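Local coordinates for protein branched-chain-amino-acid aminotransferase (Pseudomonas sp. UW4, PDB 6JIF) that catalyses the reversible, pyridoxal-phosphate-dependent transfer of amino groups between branched-chain amino acids and 2-oxo acids, at residues C77-M81 with N99-M103; S106-L110 with G199-V205. All blocks are in the same frame, centred on the assembly; numbering follows the deposited sequence.

In the fold
After three earlier strands and a short helix, the chain enters strand 76-85 of the antiparallel sheet, turns through strand 91-94 and enters helix 96-109; contact 1 closes this short loop by laying 99-103 on 77-81. Only then does contact 2 open, from the last turn of the same helix, and its long loop of 88 residues closes where 199-205 leads into helix 206-221. The two contacts therefore follow in series, sharing helix 96-109. They also touch directly: the backbone N of F78 probably donates to the K204 carbonyl. Together they join the antiparallel sheet to the cofactor-bearing loop, contact 1 at the phosphate of PLP and contact 2 at C4A, where the lysine is joined.

Contact 1: residues C77-M81 with N99-M103; sequences CFEGM and NALRM. With PLP (pyridoxal-5'-phosphate), chain D.
The carboxylate of E79 and the guanidinium of R102 lie nearly coplanar, their planes 19° apart, in a side-on salt bridge. R102 NE donates almost straight to E79 OE2 at 2.8 Å, and R102 NH2 reaches E79 OE1 at 2.7 Å; both oxygens answer with their syn lone pairs. The bend of the E79 chain at chi2 turns its carboxylate to meet R102. N99 meets the same OE1 from the anti side, somewhat out of the carboxylate plane, its ND2 at 2.7 Å and its amide turned 68° from the carboxylate. That ND2 also makes a weak bond to the carbonyl O of G80.

This is the phosphate end of the cofactor pocket of a class IV aminotransferase. The guanidinium, turned by the bend at chi3 (62°), presents its NH1/NH2 edge to PLP: R102 NH1 donates to phosphate O2P at 2.7 Å, while NH2 adds a weaker bond to that oxygen. E79 thus acts as a second-shell residue, and its charge probably offsets part of that on the arginine. With an alanine here in place of the glutamate, R102 would probably lose its acidic mate and N99 ND2 its main acceptor, and the guanidinium would be freer to turn from the phosphate. Water 1 donates to both G80 O and PLP O3P.

Apolar groups flank the polar cluster. The M81 methyl CE packs against N99 CG at 3.5 Å, and on the C77 side M103 crosses E79 at a slant, CB near E79 CG, and sets its CG against C77 SG, 3.7 Å away.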
ATOM      1  N   CYS B  77       3.334   5.158   6.849  1.00 14.20           N
ATOM      2  CA  CYS B  77       4.607   4.476   7.084  1.00 15.58           C
ATOM      3  C   CYS B  77       4.758   4.202   8.572  1.00 16.44           C
ATOM      4  O   CYS B  77       4.113   4.859   9.412  1.00 14.43           O
ATOM      5  CB  CYS B  77       5.814   5.258   6.558  1.00 16.75           C
ATOM      6  SG  CYS B  77       6.249   6.748   7.496  1.00 21.46           S
ATOM      7  N   PHE B  78       5.598   3.214   8.901  1.00 16.58           N
ATOM      8  CA  PHE B  78       5.798   2.962  10.320  1.00 16.55           C
ATOM      9  C   PHE B  78       7.221   2.495  10.631  1.00 15.81           C
ATOM     10  O   PHE B  78       8.022   2.190   9.745  1.00 15.74           O
ATOM     11  CB  PHE B  78       4.751   1.954  10.845  1.00 13.45           C
ATOM     12  CG  PHE B  78       4.974   0.510  10.422  1.00 16.81           C
ATOM     13  CD1 PHE B  78       5.809  -0.356  11.131  1.00 14.91           C
ATOM     14  CD2 PHE B  78       4.347   0.026   9.297  1.00 20.78           C
ATOM     15  CE1 PHE B  78       5.950  -1.687  10.734  1.00 15.70           C
ATOM     16  CE2 PHE B  78       4.487  -1.330   8.906  1.00 23.96           C
ATOM     17  CZ  PHE B  78       5.296  -2.141   9.578  1.00 19.21           C
ATOM     18  N   GLU B  79       7.529   2.467  11.927  1.00 11.59           N
ATOM     19  CA  GLU B  79       8.810   1.993  12.427  1.00 11.67           C
ATOM     20  C   GLU B  79       8.560   0.983  13.558  1.00 16.26           C
ATOM     21  O   GLU B  79       7.448   0.825  14.063  1.00 15.36           O
ATOM     22  CB  GLU B  79       9.690   3.147  12.949  1.00 15.83           C
ATOM     23  CG  GLU B  79      10.504   3.868  11.811  1.00 16.02           C
ATOM     24  CD  GLU B  79      11.435   2.904  11.089  1.00 17.94           C
ATOM     25  OE1 GLU B  79      11.892   1.919  11.751  1.00 17.88           O
ATOM     26  OE2 GLU B  79      11.623   3.060   9.858  1.00 18.59           O
ATOM     27  N   GLY B  80       9.636   0.351  13.991  1.00 15.79           N
ATOM     28  CA  GLY B  80       9.545  -0.609  15.108  1.00 16.33           C
ATOM     29  C   GLY B  80      10.869  -0.638  15.839  1.00 17.37           C
ATOM     30  O   GLY B  80      11.922  -0.798  15.207  1.00 14.06           O
ATOM     31  N   MET B  81      10.848  -0.461  17.160  1.00 14.91           N
ATOM     32  CA  MET B  81      12.092  -0.521  17.944  1.00 20.17           C
ATOM     33  C   MET B  81      11.773  -1.050  19.344  1.00 18.02           C
ATOM     34  O   MET B  81      10.617  -1.060  19.769  1.00 20.26           O
ATOM     35  CB  MET B  81      12.768   0.850  18.056  1.00 17.79           C
ATOM     36  CG  MET B  81      11.953   1.746  18.990  1.00 21.26           C
ATOM     37  SD  MET B  81      12.350   3.455  18.827  1.00 30.58           S
ATOM     38  CE  MET B  81      11.699   3.604  17.172  1.00 22.19           C
ATOM     39  N   ASN B  99      15.964   4.187  13.308  1.00 12.98           N
ATOM     40  CA  ASN B  99      14.557   4.265  12.968  1.00 13.44           C
ATOM     41  C   ASN B  99      14.199   5.643  12.451  1.00 15.40           C
ATOM     42  O   ASN B  99      13.436   5.772  11.492  1.00 14.68           O
ATOM     43  CB  ASN B  99      13.710   3.970  14.193  1.00 13.95           C
ATOM     44  CG  ASN B  99      13.943   2.571  14.666  1.00 19.90           C
ATOM     45  OD1 ASN B  99      14.789   2.358  15.532  1.00 20.20           O
ATOM     46  ND2 ASN B  99      13.293   1.600  14.032  1.00 18.46           N
ATOM     47  N   ALA B 100      14.703   6.680  13.115  1.00 16.15           N
ATOM     48  CA  ALA B 100      14.420   8.046  12.663  1.00 18.52           C
ATOM     49  C   ALA B 100      14.881   8.250  11.229  1.00 21.03           C
ATOM     50  O   ALA B 100      14.143   8.801  10.412  1.00 16.33           O
ATOM     51  CB  ALA B 100      15.080   9.093  13.556  1.00 14.13           C
ATOM     52  N   LEU B 101      16.095   7.797  10.906  1.00 13.53           N
ATOM     53  CA  LEU B 101      16.617   7.987   9.550  1.00 13.84           C
ATOM     54  C   LEU B 101      15.746   7.254   8.530  1.00 16.11           C
ATOM     55  O   LEU B 101      15.381   7.787   7.469  1.00 16.66           O
ATOM     56  CB  LEU B 101      18.075   7.495   9.467  1.00 14.37           C
ATOM     57  CG  LEU B 101      19.090   8.388  10.213  1.00 26.87           C
ATOM     58  CD1 LEU B 101      20.448   7.683  10.573  1.00 25.92           C
ATOM     59  CD2 LEU B 101      19.374   9.706   9.450  1.00 22.08           C
ATOM     60  N   ARG B 102      15.404   6.005   8.842  1.00 14.86           N
ATOM     61  CA  ARG B 102      14.609   5.250   7.894  1.00 13.46           C
ATOM     62  C   ARG B 102      13.235   5.864   7.722  1.00 16.24           C
ATOM     63  O   ARG B 102      12.687   5.872   6.618  1.00 16.49           O
ATOM     64  CB  ARG B 102      14.484   3.776   8.303  1.00 13.51           C
ATOM     65  CG  ARG B 102      13.800   2.967   7.178  1.00 14.14           C
ATOM     66  CD  ARG B 102      13.988   1.423   7.481  1.00 12.79           C
ATOM     67  NE  ARG B 102      13.323   1.089   8.756  1.00 13.57           N
ATOM     68  CZ  ARG B 102      13.507  -0.046   9.432  1.00 17.98           C
ATOM     69  NH1 ARG B 102      14.353  -0.926   8.957  1.00 19.47           N
ATOM     70  NH2 ARG B 102      12.828  -0.291  10.559  1.00 15.91           N
ATOM     71  N   MET B 103      12.636   6.348   8.802  1.00 13.56           N
ATOM     72  CA  MET B 103      11.319   6.917   8.630  1.00 16.52           C
ATOM     73  C   MET B 103      11.393   8.209   7.832  1.00 18.21           C
ATOM     74  O   MET B 103      10.456   8.530   7.110  1.00 15.42           O
ATOM     75  CB  MET B 103      10.641   7.140   9.981  1.00 13.98           C
ATOM     76  CG  MET B 103       9.106   7.082   9.862  1.00 16.54           C
ATOM     77  SD  MET B 103       8.208   7.290  11.423  1.00 19.83           S
ATOM     78  CE  MET B 103       8.522   9.058  11.594  1.00 15.89           C
TER
HETATM   79  N1  PLP D 401      12.255  -6.892   5.841  1.00 18.12           N
HETATM   80  C2  PLP D 401      11.044  -6.294   5.664  1.00 21.86           C
HETATM   81  C2A PLP D 401      10.340  -6.563   4.372  1.00 21.89           C
HETATM   82  C3  PLP D 401      10.531  -5.425   6.628  1.00 26.89           C
HETATM   83  O3  PLP D 401       9.337  -4.791   6.404  1.00 27.39           O
HETATM   84  C4  PLP D 401      11.255  -5.203   7.829  1.00 26.24           C
HETATM   85  C4A PLP D 401      10.842  -4.123   8.811  1.00 21.50           C
HETATM   86  C5  PLP D 401      12.490  -5.867   7.965  1.00 21.81           C
HETATM   87  C6  PLP D 401      12.958  -6.671   6.970  1.00 23.87           C
HETATM   88  C5A PLP D 401      13.350  -5.810   9.189  1.00 22.42           C
HETATM   89  O4P PLP D 401      13.654  -4.509   9.527  1.00 20.87           O
HETATM   90  P   PLP D 401      14.170  -4.209  11.006  1.00 18.33           P
HETATM   91  O1P PLP D 401      15.368  -5.075  11.312  1.00 17.61           O
HETATM   92  O2P PLP D 401      14.578  -2.732  10.898  1.00 15.20           O
HETATM   93  O3P PLP D 401      13.083  -4.474  12.043  1.00 20.47           O
HETATM   94  O   HOH W   1      11.513  -2.163  12.804  1.00 19.60           O

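Contact 2: residues S106-L110 with G199-V205; sequences SCARL and GTGAAKV. With PLP (pyridoxal-5'-phosphate), chain D.
The hydroxyl oxygen of S106 sits between two backbones: K204 N donates to S106 OG at 3.0 Å with an N-H...O angle of 154°, and OG is also hydrogen-bonded to the carbonyl of R102, one turn back in its helix. With OG beside its own backbone N (chi1 -54°), the serine leans over A203 CA and receives the amide of the residue that carries the cofactor. K204 itself runs away from the helix, extended until chi4, and its NZ is joined covalently to PLP C4A at 1.3 Å, the internal aldimine of this enzyme class. Before it, a type I beta turn from T200 to A203 brings A203 CB beside S106.

Toward the end of the helix, T200 CG2 lies over one face of the R109 guanidinium, toward its rim and 3.7 Å from NH1, while T200 OG1 bonds to N208. L110 CD1 presses tightly on V205 CG1 at 3.5 Å, their side chains slanting across each other.

The contact thus sets the C-terminal end of helix 96-109 against the loop leading into helix 206-221, with C77 of strand 76-85 packed on S106 and V205, and A210, A211 and M214 of the second subunit bordering L110, T200 and R109.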
ATOM      1  N   SER B 106      11.160   6.938   4.398  1.00 15.98           N
ATOM      2  CA  SER B 106       9.826   6.447   3.993  1.00 16.72           C
ATOM      3  C   SER B 106       8.840   7.618   3.798  1.00 17.72           C
ATOM      4  O   SER B 106       8.047   7.671   2.834  1.00 15.77           O
ATOM      5  CB  SER B 106       9.266   5.484   5.048  1.00 14.91           C
ATOM      6  OG  SER B 106      10.205   4.429   5.313  1.00 15.77           O
ATOM      7  N   CYS B 107       8.904   8.589   4.708  1.00 13.61           N
ATOM      8  CA  CYS B 107       8.101   9.797   4.568  1.00 12.69           C
ATOM      9  C   CYS B 107       8.413  10.478   3.254  1.00 17.07           C
ATOM     10  O   CYS B 107       7.503  10.851   2.518  1.00 17.91           O
ATOM     11  CB  CYS B 107       8.399  10.763   5.738  1.00 15.25           C
ATOM     12  SG  CYS B 107       7.541  10.310   7.273  1.00 19.74           S
ATOM     13  N   ALA B 108       9.702  10.615   2.917  1.00 16.83           N
ATOM     14  CA  ALA B 108      10.022  11.340   1.689  1.00 17.61           C
ATOM     15  C   ALA B 108       9.491  10.613   0.482  1.00 19.68           C
ATOM     16  O   ALA B 108       8.980  11.243  -0.449  1.00 15.12           O
ATOM     17  CB  ALA B 108      11.519  11.542   1.536  1.00 17.67           C
ATOM     18  N   ARG B 109       9.573   9.280   0.500  1.00 17.39           N
ATOM     19  CA  ARG B 109       9.113   8.523  -0.653  1.00 14.90           C
ATOM     20  C   ARG B 109       7.612   8.682  -0.869  1.00 13.56           C
ATOM     21  O   ARG B 109       7.131   8.564  -2.013  1.00 14.62           O
ATOM     22  CB  ARG B 109       9.502   7.056  -0.446  1.00 13.48           C
ATOM     23  CG  ARG B 109       9.098   6.071  -1.539  1.00 19.85           C
ATOM     24  CD  ARG B 109       9.457   6.570  -2.946  1.00 22.12           C
ATOM     25  NE  ARG B 109       9.674   5.529  -3.953  1.00 17.66           N
ATOM     26  CZ  ARG B 109       8.752   5.149  -4.820  1.00 23.78           C
ATOM     27  NH1 ARG B 109       7.522   5.688  -4.807  1.00 25.95           N
ATOM     28  NH2 ARG B 109       9.087   4.231  -5.734  1.00 21.93           N
ATOM     29  N   LEU B 110       6.849   8.898   0.208  1.00 13.21           N
ATOM     30  CA  LEU B 110       5.401   9.071   0.091  1.00 13.19           C
ATOM     31  C   LEU B 110       4.956  10.553   0.135  1.00 13.57           C
ATOM     32  O   LEU B 110       3.760  10.834   0.303  1.00 16.56           O
ATOM     33  CB  LEU B 110       4.683   8.280   1.207  1.00 12.75           C
ATOM     34  CG  LEU B 110       4.916   6.765   1.152  1.00 13.86           C
ATOM     35  CD1 LEU B 110       3.995   6.053   2.119  1.00 18.58           C
ATOM     36  CD2 LEU B 110       4.788   6.158  -0.309  1.00 15.75           C
ATOM     37  N   GLY B 199       9.702   0.114  -7.011  1.00 18.39           N
ATOM     38  CA  GLY B 199       8.556   0.471  -6.216  1.00 19.42           C
ATOM     39  C   GLY B 199       9.004   0.961  -4.852  1.00 17.28           C
ATOM     40  O   GLY B 199      10.049   1.621  -4.699  1.00 17.25           O
ATOM     41  N   THR B 200       8.185   0.636  -3.858  1.00 17.47           N
ATOM     42  CA  THR B 200       8.353   1.175  -2.519  1.00 16.34           C
ATOM     43  C   THR B 200       8.974   0.154  -1.557  1.00 15.63           C
ATOM     44  O   THR B 200       8.908   0.346  -0.336  1.00 15.66           O
ATOM     45  CB  THR B 200       7.008   1.669  -1.986  1.00 20.64           C
ATOM     46  OG1 THR B 200       6.037   0.621  -2.043  1.00 18.33           O
ATOM     47  CG2 THR B 200       6.495   2.822  -2.784  1.00 19.77           C
ATOM     48  N   GLY B 201       9.636  -0.889  -2.092  1.00 16.32           N
ATOM     49  CA  GLY B 201      10.133  -1.990  -1.256  1.00 13.52           C
ATOM     50  C   GLY B 201      11.205  -1.592  -0.238  1.00 14.21           C
ATOM     51  O   GLY B 201      11.361  -2.268   0.784  1.00 16.49           O
ATOM     52  N   ALA B 202      11.938  -0.495  -0.491  1.00 16.91           N
ATOM     53  CA  ALA B 202      12.957  -0.041   0.436  1.00 18.07           C
ATOM     54  C   ALA B 202      12.430   0.948   1.458  1.00 15.40           C
ATOM     55  O   ALA B 202      13.190   1.357   2.332  1.00 18.49           O
ATOM     56  CB  ALA B 202      14.151   0.585  -0.284  1.00 15.88           C
ATOM     57  N   ALA B 203      11.160   1.298   1.395  1.00 14.98           N
ATOM     58  CA  ALA B 203      10.496   2.136   2.394  1.00 14.81           C
ATOM     59  C   ALA B 203       9.601   1.258   3.271  1.00 24.25           C
ATOM     60  O   ALA B 203       9.016   0.284   2.785  1.00 19.90           O
ATOM     61  CB  ALA B 203       9.663   3.207   1.709  1.00 15.15           C
ATOM     62  N   LYS B 204       9.500   1.591   4.571  1.00 18.86           N
ATOM     63  CA  LYS B 204       8.675   0.765   5.451  1.00 22.38           C
ATOM     64  C   LYS B 204       7.265   1.347   5.422  1.00 25.59           C
ATOM     65  O   LYS B 204       6.826   2.080   6.312  1.00 16.35           O
ATOM     66  CB  LYS B 204       9.258   0.707   6.852  1.00 21.05           C
ATOM     67  CG  LYS B 204       8.890  -0.581   7.590  1.00 23.87           C
ATOM     68  CD  LYS B 204       9.821  -0.782   8.738  1.00 24.34           C
ATOM     69  CE  LYS B 204       9.549  -2.112   9.442  1.00 24.56           C
ATOM     70  NZ  LYS B 204       9.887  -3.264   8.576  1.00 28.43           N
ATOM     71  N   VAL B 205       6.525   0.992   4.359  1.00 15.11           N
ATOM     72  CA  VAL B 205       5.220   1.592   4.129  1.00 15.51           C
ATOM     73  C   VAL B 205       4.179   0.480   3.975  1.00 15.23           C
ATOM     74  O   VAL B 205       4.499  -0.681   3.661  1.00 14.61           O
ATOM     75  CB  VAL B 205       5.256   2.511   2.900  1.00 15.49           C
ATOM     76  CG1 VAL B 205       6.297   3.626   3.076  1.00 15.89           C
ATOM     77  CG2 VAL B 205       5.470   1.679   1.603  1.00 14.77           C
TER
HETATM   78  N1  PLP D 401      12.255  -6.892   5.841  1.00 18.12           N
HETATM   79  C2  PLP D 401      11.044  -6.294   5.664  1.00 21.86           C
HETATM   80  C2A PLP D 401      10.340  -6.563   4.372  1.00 21.89           C
HETATM   81  C3  PLP D 401      10.531  -5.425   6.628  1.00 26.89           C
HETATM   82  O3  PLP D 401       9.337  -4.791   6.404  1.00 27.39           O
HETATM   83  C4  PLP D 401      11.255  -5.203   7.829  1.00 26.24           C
HETATM   84  C4A PLP D 401      10.842  -4.123   8.811  1.00 21.50           C
HETATM   85  C5  PLP D 401      12.490  -5.867   7.965  1.00 21.81           C
HETATM   86  C6  PLP D 401      12.958  -6.671   6.970  1.00 23.87           C
HETATM   87  C5A PLP D 401      13.350  -5.810   9.189  1.00 22.42           C
HETATM   88  O4P PLP D 401      13.654  -4.509   9.527  1.00 20.87           O
HETATM   89  P   PLP D 401      14.170  -4.209  11.006  1.00 18.33           P
HETATM   90  O1P PLP D 401      15.368  -5.075  11.312  1.00 17.61           O
HETATM   91  O2P PLP D 401      14.578  -2.732  10.898  1.00 15.20           O
HETATM   92  O3P PLP D 401      13.083  -4.474  12.043  1.00 20.47           O